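Local atomic coordinates of transcriptional regulator (Methanobacterium thermoautotrophicum, PDB entry 3BPV), a protein that probably binds DNA through a winged-helix domain and represses transcription as a dimeric member of the MarR family. Residues R15-I18 with G19-G23; L25-T28 with D29-A33; R65-E69 with S70-E74; T90-G93 with E94-P98; I100-V103 with E104-E108. One frame throughout, in Å; residues are numbered along the deposited sequence.

Interaction 1. Residues R15-I18 with G19-G23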
loop_
_atom_site.group_PDB
_atom_site.type_symbol
_atom_site.label_atom_id
_atom_site.label_comp_id
_atom_site.label_asym_id
_atom_site.label_seq_id
_atom_site.Cartn_x
_atom_site.Cartn_y
_atom_site.Cartn_z
ATOM N N ARG A 15 0.461 6.988 -5.483
ATOM C CA ARG A 15 0.405 5.988 -6.534
ATOM C C ARG A 15 0.022 6.614 -7.874
ATOM O O ARG A 15 0.635 6.322 -8.905
ATOM C CB ARG A 15 -0.595 4.898 -6.146
ATOM C CG ARG A 15 -0.695 3.746 -7.127
ATOM C CD ARG A 15 -1.013 2.457 -6.381
ATOM N NE ARG A 15 -2.100 2.647 -5.431
ATOM C CZ ARG A 15 -2.440 1.770 -4.493
ATOM N NH1 ARG A 15 -1.773 0.629 -4.373
ATOM N NH2 ARG A 15 -3.450 2.033 -3.673
ATOM N N VAL A 16 -0.994 7.469 -7.855
ATOM C CA VAL A 16 -1.438 8.127 -9.080
ATOM C C VAL A 16 -0.360 9.085 -9.590
ATOM O O VAL A 16 -0.093 9.148 -10.791
ATOM C CB VAL A 16 -2.756 8.907 -8.849
ATOM C CG1 VAL A 16 -3.098 9.739 -10.081
ATOM C CG2 VAL A 16 -3.890 7.935 -8.557
ATOM N N PHE A 17 0.267 9.823 -8.683
ATOM C CA PHE A 17 1.309 10.776 -9.070
ATOM C C PHE A 17 2.513 10.063 -9.698
ATOM O O PHE A 17 3.032 10.492 -10.735
ATOM C CB PHE A 17 1.765 11.570 -7.843
ATOM C CG PHE A 17 2.528 12.819 -8.172
ATOM C CD1 PHE A 17 1.868 13.952 -8.626
ATOM C CD2 PHE A 17 3.908 12.864 -8.020
ATOM C CE1 PHE A 17 2.570 15.118 -8.927
ATOM C CE2 PHE A 17 4.623 14.023 -8.317
ATOM C CZ PHE A 17 3.949 15.154 -8.772
ATOM N N ILE A 18 2.972 8.987 -9.064
ATOM C CA ILE A 18 4.101 8.211 -9.574
ATOM C C ILE A 18 3.781 7.668 -10.965
ATOM O O ILE A 18 4.593 7.746 -11.882
ATOM C CB ILE A 18 4.416 7.006 -8.643
ATOM C CG1 ILE A 18 5.102 7.498 -7.374
ATOM C CG2 ILE A 18 5.282 5.978 -9.369
ATOM C CD1 ILE A 18 6.452 8.108 -7.610
ATOM N N GLY A 19 2.586 7.113 -11.113
ATOM C CA GLY A 19 2.188 6.554 -12.389
ATOM C C GLY A 19 2.155 7.570 -13.512
ATOM O O GLY A 19 2.494 7.250 -14.651
ATOM N N ARG A 20 1.754 8.795 -13.194
ATOM C CA ARG A 20 1.668 9.857 -14.191
ATOM C C ARG A 20 3.028 10.455 -14.521
ATOM O O ARG A 20 3.377 10.618 -15.692
ATOM C CB ARG A 20 0.733 10.964 -13.695
ATOM C CG ARG A 20 -0.658 10.485 -13.322
ATOM C CD ARG A 20 -1.429 9.947 -14.519
ATOM N NE ARG A 20 -1.874 11.011 -15.412
ATOM C CZ ARG A 20 -2.677 10.822 -16.454
ATOM N NH1 ARG A 20 -3.125 9.606 -16.737
ATOM N NH2 ARG A 20 -3.041 11.848 -17.210
ATOM N N GLU A 21 3.800 10.771 -13.487
ATOM C CA GLU A 21 5.110 11.385 -13.671
ATOM C C GLU A 21 6.178 10.430 -14.188
ATOM O O GLU A 21 7.084 10.843 -14.906
ATOM C CB GLU A 21 5.574 12.008 -12.350
ATOM C CG GLU A 21 4.641 13.084 -11.818
ATOM C CD GLU A 21 4.822 14.427 -12.504
ATOM O OE1 GLU A 21 4.873 14.471 -13.751
ATOM O OE2 GLU A 21 4.904 15.445 -11.786
ATOM N N LEU A 22 6.078 9.155 -13.833
ATOM C CA LEU A 22 7.070 8.184 -14.275
ATOM C C LEU A 22 6.507 7.148 -15.232
ATOM O O LEU A 22 7.159 6.149 -15.524
ATOM C CB LEU A 22 7.696 7.476 -13.063
ATOM C CG LEU A 22 8.418 8.390 -12.068
ATOM C CD1 LEU A 22 8.816 7.595 -10.832
ATOM C CD2 LEU A 22 9.646 9.014 -12.727
ATOM N N GLY A 23 5.294 7.398 -15.724
ATOM C CA GLY A 23 4.661 6.485 -16.658
ATOM C C GLY A 23 5.460 6.284 -17.931
ATOM O O GLY A 23 5.387 5.218 -18.539
#

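Interaction 2. Residues L25-T28 with D29-A33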
loop_
_atom_site.group_PDB
_atom_site.type_symbol
_atom_site.label_atom_id
_atom_site.label_comp_id
_atom_site.label_asym_id
_atom_site.label_seq_id
_atom_site.Cartn_x
_atom_site.Cartn_y
_atom_site.Cartn_z
ATOM N N LEU A 25 8.373 5.724 -18.126
ATOM C CA LEU A 25 9.371 4.700 -17.819
ATOM C C LEU A 25 8.663 3.406 -17.437
ATOM O O LEU A 25 9.292 2.445 -16.985
ATOM C CB LEU A 25 10.260 5.153 -16.660
ATOM C CG LEU A 25 11.084 6.421 -16.887
ATOM C CD1 LEU A 25 11.826 6.773 -15.610
ATOM C CD2 LEU A 25 12.059 6.202 -18.032
ATOM N N ASN A 26 7.347 3.398 -17.619
ATOM C CA ASN A 26 6.512 2.246 -17.294
ATOM C C ASN A 26 6.638 1.882 -15.825
ATOM O O ASN A 26 6.526 0.712 -15.446
ATOM C CB ASN A 26 6.876 1.037 -18.160
ATOM C CG ASN A 26 6.404 1.182 -19.592
ATOM O OD1 ASN A 26 5.385 1.824 -19.856
ATOM N ND2 ASN A 26 7.129 0.576 -20.521
ATOM N N LEU A 27 6.851 2.892 -14.996
ATOM C CA LEU A 27 6.996 2.661 -13.568
ATOM C C LEU A 27 5.710 2.911 -12.801
ATOM O O LEU A 27 4.889 3.748 -13.178
ATOM C CB LEU A 27 8.115 3.546 -12.995
ATOM C CG LEU A 27 9.558 3.137 -13.303
ATOM C CD1 LEU A 27 10.498 4.254 -12.875
ATOM C CD2 LEU A 27 9.895 1.840 -12.574
ATOM N N THR A 28 5.555 2.157 -11.724
ATOM C CA THR A 28 4.418 2.257 -10.834
ATOM C C THR A 28 4.978 2.323 -9.427
ATOM O O THR A 28 6.155 2.016 -9.199
ATOM C CB THR A 28 3.531 1.021 -10.910
ATOM O OG1 THR A 28 4.332 -0.140 -10.654
ATOM C CG2 THR A 28 2.871 0.913 -12.275
ATOM N N ASP A 29 4.134 2.701 -8.483
ATOM C CA ASP A 29 4.523 2.804 -7.088
ATOM C C ASP A 29 5.166 1.505 -6.600
ATOM O O ASP A 29 6.215 1.524 -5.961
ATOM C CB ASP A 29 3.281 3.124 -6.255
ATOM C CG ASP A 29 3.598 3.435 -4.821
ATOM O OD1 ASP A 29 4.291 2.629 -4.168
ATOM O OD2 ASP A 29 3.135 4.490 -4.343
ATOM N N ALA A 30 4.536 0.376 -6.894
ATOM C CA ALA A 30 5.057 -0.915 -6.458
ATOM C C ALA A 30 6.460 -1.180 -7.003
ATOM O O ALA A 30 7.326 -1.695 -6.288
ATOM C CB ALA A 30 4.106 -2.030 -6.881
ATOM N N GLN A 31 6.696 -0.844 -8.267
ATOM C CA GLN A 31 8.019 -1.055 -8.854
ATOM C C GLN A 31 9.052 -0.125 -8.231
ATOM O O GLN A 31 10.184 -0.535 -7.978
ATOM C CB GLN A 31 7.995 -0.818 -10.361
ATOM C CG GLN A 31 7.226 -1.832 -11.168
ATOM C CD GLN A 31 7.249 -1.481 -12.633
ATOM O OE1 GLN A 31 8.266 -1.639 -13.299
ATOM N NE2 GLN A 31 6.131 -0.976 -13.138
ATOM N N VAL A 32 8.678 1.126 -7.998
ATOM C CA VAL A 32 9.602 2.068 -7.389
ATOM C C VAL A 32 10.011 1.580 -6.001
ATOM O O VAL A 32 11.184 1.642 -5.637
ATOM C CB VAL A 32 8.972 3.476 -7.275
ATOM C CG1 VAL A 32 9.815 4.364 -6.361
ATOM C CG2 VAL A 32 8.874 4.103 -8.652
ATOM N N ALA A 33 9.054 1.088 -5.225
ATOM C CA ALA A 33 9.359 0.606 -3.883
ATOM C C ALA A 33 10.377 -0.522 -3.948
ATOM O O ALA A 33 11.346 -0.525 -3.188
ATOM C CB ALA A 33 8.083 0.124 -3.199
HETATM O O HOH W 1 9.280 -0.666 -15.513
#

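Interaction 3. Residues R65-E69 with S70-E74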
loop_
_atom_site.group_PDB
_atom_site.type_symbol
_atom_site.label_atom_id
_atom_site.label_comp_id
_atom_site.label_asym_id
_atom_site.label_seq_id
_atom_site.Cartn_x
_atom_site.Cartn_y
_atom_site.Cartn_z
ATOM N N ARG A 65 9.224 -8.730 -12.367
ATOM C CA ARG A 65 9.342 -9.077 -13.778
ATOM C C ARG A 65 9.281 -7.805 -14.622
ATOM O O ARG A 65 10.034 -7.649 -15.583
ATOM C CB ARG A 65 8.226 -10.046 -14.182
ATOM C CG ARG A 65 8.390 -10.630 -15.577
ATOM C CD ARG A 65 7.339 -11.696 -15.858
ATOM N NE ARG A 65 7.420 -12.801 -14.906
ATOM C CZ ARG A 65 6.675 -13.900 -14.972
ATOM N NH1 ARG A 65 5.788 -14.049 -15.947
ATOM N NH2 ARG A 65 6.819 -14.854 -14.062
ATOM N N ARG A 66 8.391 -6.888 -14.258
ATOM C CA ARG A 66 8.270 -5.632 -14.991
ATOM C C ARG A 66 9.554 -4.811 -14.877
ATOM O O ARG A 66 9.998 -4.205 -15.856
ATOM C CB ARG A 66 7.073 -4.831 -14.468
ATOM C CG ARG A 66 5.737 -5.511 -14.739
ATOM C CD ARG A 66 4.574 -4.731 -14.167
ATOM N NE ARG A 66 4.401 -3.433 -14.811
ATOM C CZ ARG A 66 3.422 -2.581 -14.516
ATOM N NH1 ARG A 66 2.528 -2.894 -13.590
ATOM N NH2 ARG A 66 3.335 -1.423 -15.152
ATOM N N LEU A 67 10.159 -4.787 -13.693
ATOM C CA LEU A 67 11.394 -4.030 -13.516
ATOM C C LEU A 67 12.506 -4.646 -14.346
ATOM O O LEU A 67 13.329 -3.934 -14.921
ATOM C CB LEU A 67 11.820 -4.007 -12.045
ATOM C CG LEU A 67 11.089 -3.022 -11.132
ATOM C CD1 LEU A 67 11.467 -3.303 -9.689
ATOM C CD2 LEU A 67 11.443 -1.589 -11.530
ATOM N N GLU A 68 12.520 -5.970 -14.408
ATOM C CA GLU A 68 13.531 -6.693 -15.174
ATOM C C GLU A 68 13.333 -6.469 -16.675
ATOM O O GLU A 68 14.297 -6.257 -17.410
ATOM C CB GLU A 68 13.455 -8.189 -14.856
ATOM C CG GLU A 68 14.601 -9.016 -15.423
ATOM C CD GLU A 68 14.433 -10.500 -15.151
ATOM O OE1 GLU A 68 14.249 -10.875 -13.973
ATOM O OE2 GLU A 68 14.489 -11.294 -16.114
ATOM N N GLU A 69 12.085 -6.512 -17.123
ATOM C CA GLU A 69 11.779 -6.309 -18.537
ATOM C C GLU A 69 12.216 -4.920 -18.981
ATOM O O GLU A 69 12.686 -4.732 -20.107
ATOM C CB GLU A 69 10.278 -6.472 -18.784
ATOM C CG GLU A 69 9.867 -6.302 -20.239
ATOM C CD GLU A 69 10.355 -7.434 -21.123
ATOM O OE1 GLU A 69 11.581 -7.674 -21.166
ATOM O OE2 GLU A 69 9.512 -8.083 -21.780
ATOM N N SER A 70 12.051 -3.943 -18.095
ATOM C CA SER A 70 12.434 -2.568 -18.394
ATOM C C SER A 70 13.944 -2.359 -18.276
ATOM O O SER A 70 14.458 -1.295 -18.627
ATOM C CB SER A 70 11.701 -1.605 -17.462
ATOM O OG SER A 70 10.300 -1.669 -17.675
ATOM N N GLY A 71 14.644 -3.374 -17.774
ATOM C CA GLY A 71 16.088 -3.295 -17.631
ATOM C C GLY A 71 16.592 -2.512 -16.430
ATOM O O GLY A 71 17.733 -2.045 -16.428
ATOM N N PHE A 72 15.764 -2.369 -15.400
ATOM C CA PHE A 72 16.172 -1.623 -14.212
ATOM C C PHE A 72 16.797 -2.495 -13.137
ATOM O O PHE A 72 17.492 -1.997 -12.257
ATOM C CB PHE A 72 14.988 -0.852 -13.625
ATOM C CG PHE A 72 14.404 0.163 -14.562
ATOM C CD1 PHE A 72 15.230 1.025 -15.278
ATOM C CD2 PHE A 72 13.027 0.265 -14.724
ATOM C CE1 PHE A 72 14.691 1.972 -16.145
ATOM C CE2 PHE A 72 12.479 1.209 -15.587
ATOM C CZ PHE A 72 13.311 2.063 -16.298
ATOM N N ILE A 73 16.533 -3.793 -13.186
ATOM C CA ILE A 73 17.133 -4.701 -12.219
ATOM C C ILE A 73 17.535 -5.979 -12.924
ATOM O O ILE A 73 17.060 -6.273 -14.021
ATOM C CB ILE A 73 16.177 -5.090 -11.051
ATOM C CG1 ILE A 73 15.002 -5.926 -11.575
ATOM C CG2 ILE A 73 15.707 -3.844 -10.326
ATOM C CD1 ILE A 73 14.122 -6.523 -10.478
ATOM N N GLU A 74 18.417 -6.733 -12.282
ATOM C CA GLU A 74 18.877 -7.997 -12.819
ATOM C C GLU A 74 18.612 -9.054 -11.759
ATOM O O GLU A 74 18.684 -8.777 -10.560
ATOM C CB GLU A 74 20.372 -7.931 -13.145
ATOM C CG GLU A 74 21.259 -7.616 -11.953
ATOM C CD GLU A 74 22.732 -7.679 -12.297
ATOM O OE1 GLU A 74 23.198 -8.762 -12.709
ATOM O OE2 GLU A 74 23.422 -6.648 -12.159
#

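Interaction 4. Residues T90-G93 with E94-P98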
loop_
_atom_site.group_PDB
_atom_site.type_symbol
_atom_site.label_atom_id
_atom_site.label_comp_id
_atom_site.label_asym_id
_atom_site.label_seq_id
_atom_site.Cartn_x
_atom_site.Cartn_y
_atom_site.Cartn_z
ATOM N N THR A 90 20.457 -2.410 -11.972
ATOM C CA THR A 90 21.374 -2.252 -13.091
ATOM C C THR A 90 21.859 -0.809 -13.110
ATOM O O THR A 90 21.387 0.023 -12.336
ATOM C CB THR A 90 20.676 -2.520 -14.421
ATOM O OG1 THR A 90 19.610 -1.576 -14.578
ATOM C CG2 THR A 90 20.123 -3.941 -14.468
ATOM N N ARG A 91 22.802 -0.513 -13.997
ATOM C CA ARG A 91 23.318 0.845 -14.111
ATOM C C ARG A 91 22.163 1.749 -14.522
ATOM O O ARG A 91 22.019 2.863 -14.019
ATOM C CB ARG A 91 24.421 0.904 -15.167
ATOM C CG ARG A 91 24.972 2.298 -15.397
ATOM C CD ARG A 91 25.712 2.839 -14.179
ATOM N NE ARG A 91 26.961 2.123 -13.920
ATOM C CZ ARG A 91 27.050 0.971 -13.262
ATOM N NH1 ARG A 91 25.962 0.387 -12.780
ATOM N NH2 ARG A 91 28.233 0.396 -13.089
ATOM N N ARG A 92 21.341 1.248 -15.439
ATOM C CA ARG A 92 20.181 1.977 -15.936
ATOM C C ARG A 92 19.248 2.302 -14.771
ATOM O O ARG A 92 18.723 3.410 -14.672
ATOM C CB ARG A 92 19.451 1.121 -16.974
ATOM C CG ARG A 92 18.241 1.770 -17.630
ATOM C CD ARG A 92 18.642 2.906 -18.561
ATOM N NE ARG A 92 17.556 3.290 -19.463
ATOM C CZ ARG A 92 16.410 3.841 -19.078
ATOM N NH1 ARG A 92 16.181 4.085 -17.798
ATOM N NH2 ARG A 92 15.485 4.145 -19.980
ATOM N N GLY A 93 19.048 1.326 -13.889
ATOM C CA GLY A 93 18.186 1.534 -12.739
ATOM C C GLY A 93 18.722 2.566 -11.763
ATOM O O GLY A 93 17.970 3.388 -11.244
ATOM N N GLU A 94 20.025 2.530 -11.505
ATOM C CA GLU A 94 20.634 3.481 -10.582
ATOM C C GLU A 94 20.576 4.901 -11.134
ATOM O O GLU A 94 20.504 5.870 -10.381
ATOM C CB GLU A 94 22.096 3.107 -10.322
ATOM C CG GLU A 94 22.304 1.687 -9.840
ATOM C CD GLU A 94 23.753 1.396 -9.513
ATOM O OE1 GLU A 94 24.612 1.549 -10.410
ATOM O OE2 GLU A 94 24.037 1.016 -8.357
ATOM N N GLU A 95 20.585 5.024 -12.455
ATOM C CA GLU A 95 20.564 6.339 -13.074
ATOM C C GLU A 95 19.213 7.042 -13.066
ATOM O O GLU A 95 19.150 8.256 -13.260
ATOM C CB GLU A 95 21.130 6.229 -14.489
ATOM C CG GLU A 95 22.577 5.745 -14.462
ATOM C CD GLU A 95 23.113 5.348 -15.813
ATOM O OE1 GLU A 95 22.384 4.690 -16.579
ATOM O OE2 GLU A 95 24.283 5.676 -16.104
ATOM N N ILE A 96 18.138 6.295 -12.826
ATOM C CA ILE A 96 16.809 6.905 -12.782
ATOM C C ILE A 96 16.379 7.223 -11.355
ATOM O O ILE A 96 15.313 7.797 -11.144
ATOM C CB ILE A 96 15.718 6.006 -13.421
ATOM C CG1 ILE A 96 15.601 4.685 -12.657
ATOM C CG2 ILE A 96 16.024 5.777 -14.890
ATOM C CD1 ILE A 96 14.419 3.830 -13.087
ATOM N N ILE A 97 17.200 6.853 -10.375
ATOM C CA ILE A 97 16.875 7.117 -8.974
ATOM C C ILE A 97 16.704 8.613 -8.696
ATOM O O ILE A 97 15.797 9.016 -7.964
ATOM C CB ILE A 97 17.958 6.551 -8.018
ATOM C CG1 ILE A 97 18.102 5.042 -8.230
ATOM C CG2 ILE A 97 17.585 6.846 -6.567
ATOM C CD1 ILE A 97 16.834 4.256 -7.983
ATOM N N PRO A 98 17.589 9.461 -9.251
ATOM C CA PRO A 98 17.431 10.896 -9.000
ATOM C C PRO A 98 16.077 11.395 -9.487
ATOM O O PRO A 98 15.457 12.245 -8.846
ATOM C CB PRO A 98 18.593 11.511 -9.775
ATOM C CG PRO A 98 19.655 10.470 -9.623
ATOM C CD PRO A 98 18.890 9.183 -9.885
#

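Interaction 5. Residues I100-V103 with E104-E108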
loop_
_atom_site.group_PDB
_atom_site.type_symbol
_atom_site.label_atom_id
_atom_site.label_comp_id
_atom_site.label_asym_id
_atom_site.label_seq_id
_atom_site.Cartn_x
_atom_site.Cartn_y
_atom_site.Cartn_z
ATOM N N ILE A 100 13.364 9.638 -9.667
ATOM C CA ILE A 100 12.389 9.123 -8.718
ATOM C C ILE A 100 12.343 9.997 -7.471
ATOM O O ILE A 100 11.271 10.369 -6.999
ATOM C CB ILE A 100 12.732 7.676 -8.316
ATOM C CG1 ILE A 100 12.480 6.743 -9.501
ATOM C CG2 ILE A 100 11.907 7.252 -7.110
ATOM C CD1 ILE A 100 12.886 5.301 -9.247
ATOM N N LEU A 101 13.510 10.342 -6.940
ATOM C CA LEU A 101 13.558 11.175 -5.746
ATOM C C LEU A 101 13.014 12.575 -6.013
ATOM O O LEU A 101 12.427 13.189 -5.129
ATOM C CB LEU A 101 14.989 11.248 -5.196
ATOM C CG LEU A 101 15.529 9.924 -4.640
ATOM C CD1 LEU A 101 16.949 10.114 -4.133
ATOM C CD2 LEU A 101 14.633 9.431 -3.512
ATOM N N LYS A 102 13.205 13.083 -7.227
ATOM C CA LYS A 102 12.694 14.406 -7.568
ATOM C C LYS A 102 11.169 14.354 -7.603
ATOM O O LYS A 102 10.492 15.287 -7.162
ATOM C CB LYS A 102 13.229 14.866 -8.927
ATOM C CG LYS A 102 12.744 16.254 -9.324
ATOM C CD LYS A 102 13.166 16.624 -10.735
ATOM C CE LYS A 102 12.620 17.992 -11.119
ATOM N NZ LYS A 102 11.136 18.044 -10.984
ATOM N N VAL A 103 10.629 13.261 -8.134
ATOM C CA VAL A 103 9.181 13.098 -8.193
ATOM C C VAL A 103 8.627 12.986 -6.768
ATOM O O VAL A 103 7.569 13.542 -6.470
ATOM C CB VAL A 103 8.806 11.852 -9.022
ATOM C CG1 VAL A 103 7.318 11.541 -8.876
ATOM C CG2 VAL A 103 9.155 12.105 -10.494
ATOM N N GLU A 104 9.347 12.289 -5.891
ATOM C CA GLU A 104 8.907 12.159 -4.501
ATOM C C GLU A 104 8.827 13.537 -3.857
ATOM O O GLU A 104 7.869 13.851 -3.152
ATOM C CB GLU A 104 9.873 11.291 -3.686
ATOM C CG GLU A 104 9.821 9.792 -3.962
ATOM C CD GLU A 104 8.459 9.177 -3.668
ATOM O OE1 GLU A 104 7.695 9.751 -2.863
ATOM O OE2 GLU A 104 8.163 8.108 -4.237
ATOM N N GLU A 105 9.846 14.359 -4.100
ATOM C CA GLU A 105 9.905 15.709 -3.552
ATOM C C GLU A 105 8.735 16.552 -4.055
ATOM O O GLU A 105 8.101 17.274 -3.284
ATOM C CB GLU A 105 11.227 16.375 -3.947
ATOM C CG GLU A 105 11.422 17.767 -3.371
ATOM C CD GLU A 105 12.732 18.397 -3.812
ATOM O OE1 GLU A 105 13.799 17.787 -3.580
ATOM O OE2 GLU A 105 12.693 19.502 -4.390
ATOM N N ARG A 106 8.460 16.470 -5.355
ATOM C CA ARG A 106 7.359 17.224 -5.942
ATOM C C ARG A 106 6.024 16.801 -5.332
ATOM O O ARG A 106 5.162 17.639 -5.055
ATOM C CB ARG A 106 7.322 17.021 -7.464
ATOM C CG ARG A 106 8.474 17.677 -8.221
ATOM C CD ARG A 106 8.395 17.349 -9.708
ATOM N NE ARG A 106 7.111 17.745 -10.282
ATOM C CZ ARG A 106 6.723 17.463 -11.521
ATOM N NH1 ARG A 106 7.521 16.780 -12.331
ATOM N NH2 ARG A 106 5.536 17.867 -11.953
ATOM N N TRP A 107 5.841 15.498 -5.134
ATOM C CA TRP A 107 4.600 15.005 -4.550
ATOM C C TRP A 107 4.439 15.565 -3.136
ATOM O O TRP A 107 3.371 16.048 -2.765
ATOM C CB TRP A 107 4.601 13.474 -4.508
ATOM C CG TRP A 107 3.409 12.911 -3.810
ATOM C CD1 TRP A 107 2.121 12.891 -4.264
ATOM C CD2 TRP A 107 3.384 12.338 -2.497
ATOM N NE1 TRP A 107 1.295 12.342 -3.310
ATOM C CE2 TRP A 107 2.044 11.996 -2.216
ATOM C CE3 TRP A 107 4.364 12.087 -1.527
ATOM C CZ2 TRP A 107 1.658 11.413 -1.005
ATOM C CZ3 TRP A 107 3.979 11.508 -0.320
ATOM C CH2 TRP A 107 2.637 11.178 -0.073
ATOM N N GLU A 108 5.510 15.508 -2.356
ATOM C CA GLU A 108 5.469 16.019 -0.991
ATOM C C GLU A 108 5.157 17.510 -0.959
ATOM O O GLU A 108 4.353 17.965 -0.141
ATOM C CB GLU A 108 6.799 15.747 -0.278
ATOM C CG GLU A 108 6.968 14.296 0.140
ATOM C CD GLU A 108 8.255 14.035 0.899
ATOM O OE1 GLU A 108 8.571 14.813 1.826
ATOM O OE2 GLU A 108 8.936 13.038 0.576
#

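Interaction 1. Residues R15-I18 with G19-G23
The F17 ring carries E21 on one face: E21 CG sits 3.7 Å from the ring centroid and 16° off its normal, a CH-pi contact displaced toward the rim. The carboxylate beyond it stands almost upright on the ring, the two planes 84° apart, and reaches the far end, with E21 OE2 3.2 Å from F17 CZ. The ring also meets that of W107 and packs on V103, while E21 OE2 is salt-bridged to R106. With CG anti to the backbone N (chi1 -164°) the phenyl leans along the helix toward the following turn, while the bend of E21 at chi2 lays its chain over the face. R15 to E21 form the end of helix 3-21, a long N-terminal helix of the MarR fold that packs across helix 97-111; E21 N donates to F17 O (2.9 Å, nearly straight) and L22 N to I18 O (2.8 Å), just where the chain leaves helical geometry. Replacing F17 by alanine removes the face on which E21 CG rests and would probably open a gap beside W107 and leave the E21 chain less firmly placed. On the buried side I18 and L22 lie alongside each other, I18 CD1 and L22 CD1 4.0 Å apart. On another flank V16 CG1 runs beside R20 CG at 4.1 Å, and V16 packs on H54 of the second subunit.

Interaction 2. Residues L25-T28 with D29-A33
T28 and Q31 meet at the N-cap of helix 29-40, the first helix after the dimerization helix 3-21 in the winged-helix domain. T28 OG1 lies between its backbone N and carbonyl carbon (chi1 55°), which turns it back to the first turn; there it takes a weak capping bond from Q31 N (3.4 Å) and a firmer one from Q31 NE2 (3.2 Å), close to the plane of the amide. T28 O accepts from V32 N at 2.9 Å and starts the regular helical bonding. The compact side is apolar: L27 CD2 lies 3.9 Å from Q31 CB, and L27 packs on F72 and I96, while V32 rests against L22 and I18. R66 and L67 of helix 57-69 close in on Q31. The other side is looser, with A30 and the side chain of N26 exposed; the D29 carboxylate hydrogen-bonds H14 and forms a salt bridge with K4 of the second subunit. The Q31 amide is held at both ends: a water bridges Q31 OE1 (2.6 Å) and N26 O, while Q31 NE2 gives its other hydrogen to a lone pair of that same N26 O, 2.9 Å away in the carbonyl plane.

Interaction 3. Residues R65-E69 with S70-E74
Helix 57-69 ends as the backbone at G71 swings to positive phi (79°), with F72 N donating to L67 O at 2.9 Å and G71 N to E68 O, the latter from well above the carbonyl plane. One residue earlier S70 N still reaches R66 O in helical fashion, 3.0 Å away. Beyond the turn two side chains fold back on L67. F72 approaches it at about a right angle and presents its ring edge, F72 CD2 4.0 Å from L67 CD2, while S70 O lies above the centre of one ring face. I73 CG1, set between its backbone N and carbonyl carbon (chi1 67°), is brought to 3.7 Å from L67 CB. I73 N is buried here without a hydrogen-bonding partner. L67 also touches Q31, C34 and L27, so it packs the turn against helix 29-40 and the loop before it. Such an exit is a Schellman motif, and here it leads from helix 57-69 into strand 73-78, the first strand of the wing.

Interaction 4. Residues T90-G93 with E94-P98
R91 NH1 and E94 OE1 form a salt bridge of 3.0 Å on the exposed face of helix 91-95, which follows the second wing strand of the winged-helix domain. The guanidinium and carboxylate planes stand 43° apart; R91 reaches its partner by bending at chi2 (66°) and chi3, E94 by extending beyond CG. A glutamine in place of E94 takes away the negative charge and would probably leave the R91 guanidinium less firmly held. T90 is the N-cap: its OG1 accepts from G93 N at 3.0 Å and is hydrogen-bonded to G71 O, joining the helix start to the turn before strand 73-78. T90 O takes E94 N at 3.0 Å. Farther along, the helical bonding slackens, and I96 N makes only weak bonds with R92 O and G93 O. The E95 carboxylate lies against the aliphatic part of R91, its OE2 3.5 Å from R91 CG. Inward, I96 packs on L27, F72 and L35. Its CG2 meets the edge of the R92 guanidinium, with R92 NH1 3.4 Å away.

Interaction 5. Residues I100-V103 with E104-E108
V103 O accepts from W107 N at 2.9 Å, and I100 O from E104 N at the same length, in the regular i to i+4 ladder of helix 97-111, which in this MarR fold packs across helix 3-21 and touches the second subunit. L101 O with E105 N and K102 O with R106 N, both 3.0 Å, complete four successive rungs. The side chains divide by face. On the buried one, I100 packs on V32 and L35, and V103 packs on F17, I18 and L22. E104 is buried too: bent at chi2, it lays its CG 3.4 Å from I100 O. W107, whose CG is anti to the backbone N (chi1 175°), carries its indole off toward helix 3-21, where NE1 bonds to S13, the ring meets H14 edge-to-face, and E104 OE2 is hydrogen-bonded to that same H14. The exposed face brings two like charges together. K102 runs extended until its final bend and crosses R106 obliquely, its NZ 4.1 Å from R106 NH1, which may be mildly unfavourable and is probably eased by E21, the salt-bridge partner of R106. The closest touch of the pair is between K102 NZ and R106 CD, 3.1 Å apart.

How the interactions relate
Interactions 1 and 5 hold the two helices that border the dimer interface, 3-21 and 97-111, and they join through the E21–R106 salt bridge and F17 against W107 and V103. All five are partly buried; interaction 2, its centre about 8 Å from that of the chain, lies deepest and also touches the second subunit, with I18 and I100 reaching V32. Interaction 3 is farthest out, at about 15 Å; it and interaction 4 sit on the wing side, linked through T90, and touch no other subunit. Interactions 2 and 4 begin with helix starts capped by threonine hydroxyls, and 4 continues past a helix end; 1 and 3 are helix ends, the latter closed by a glycine; 5 is mid-helix, with a buried face that includes E104 and W107 and an exposed charged one.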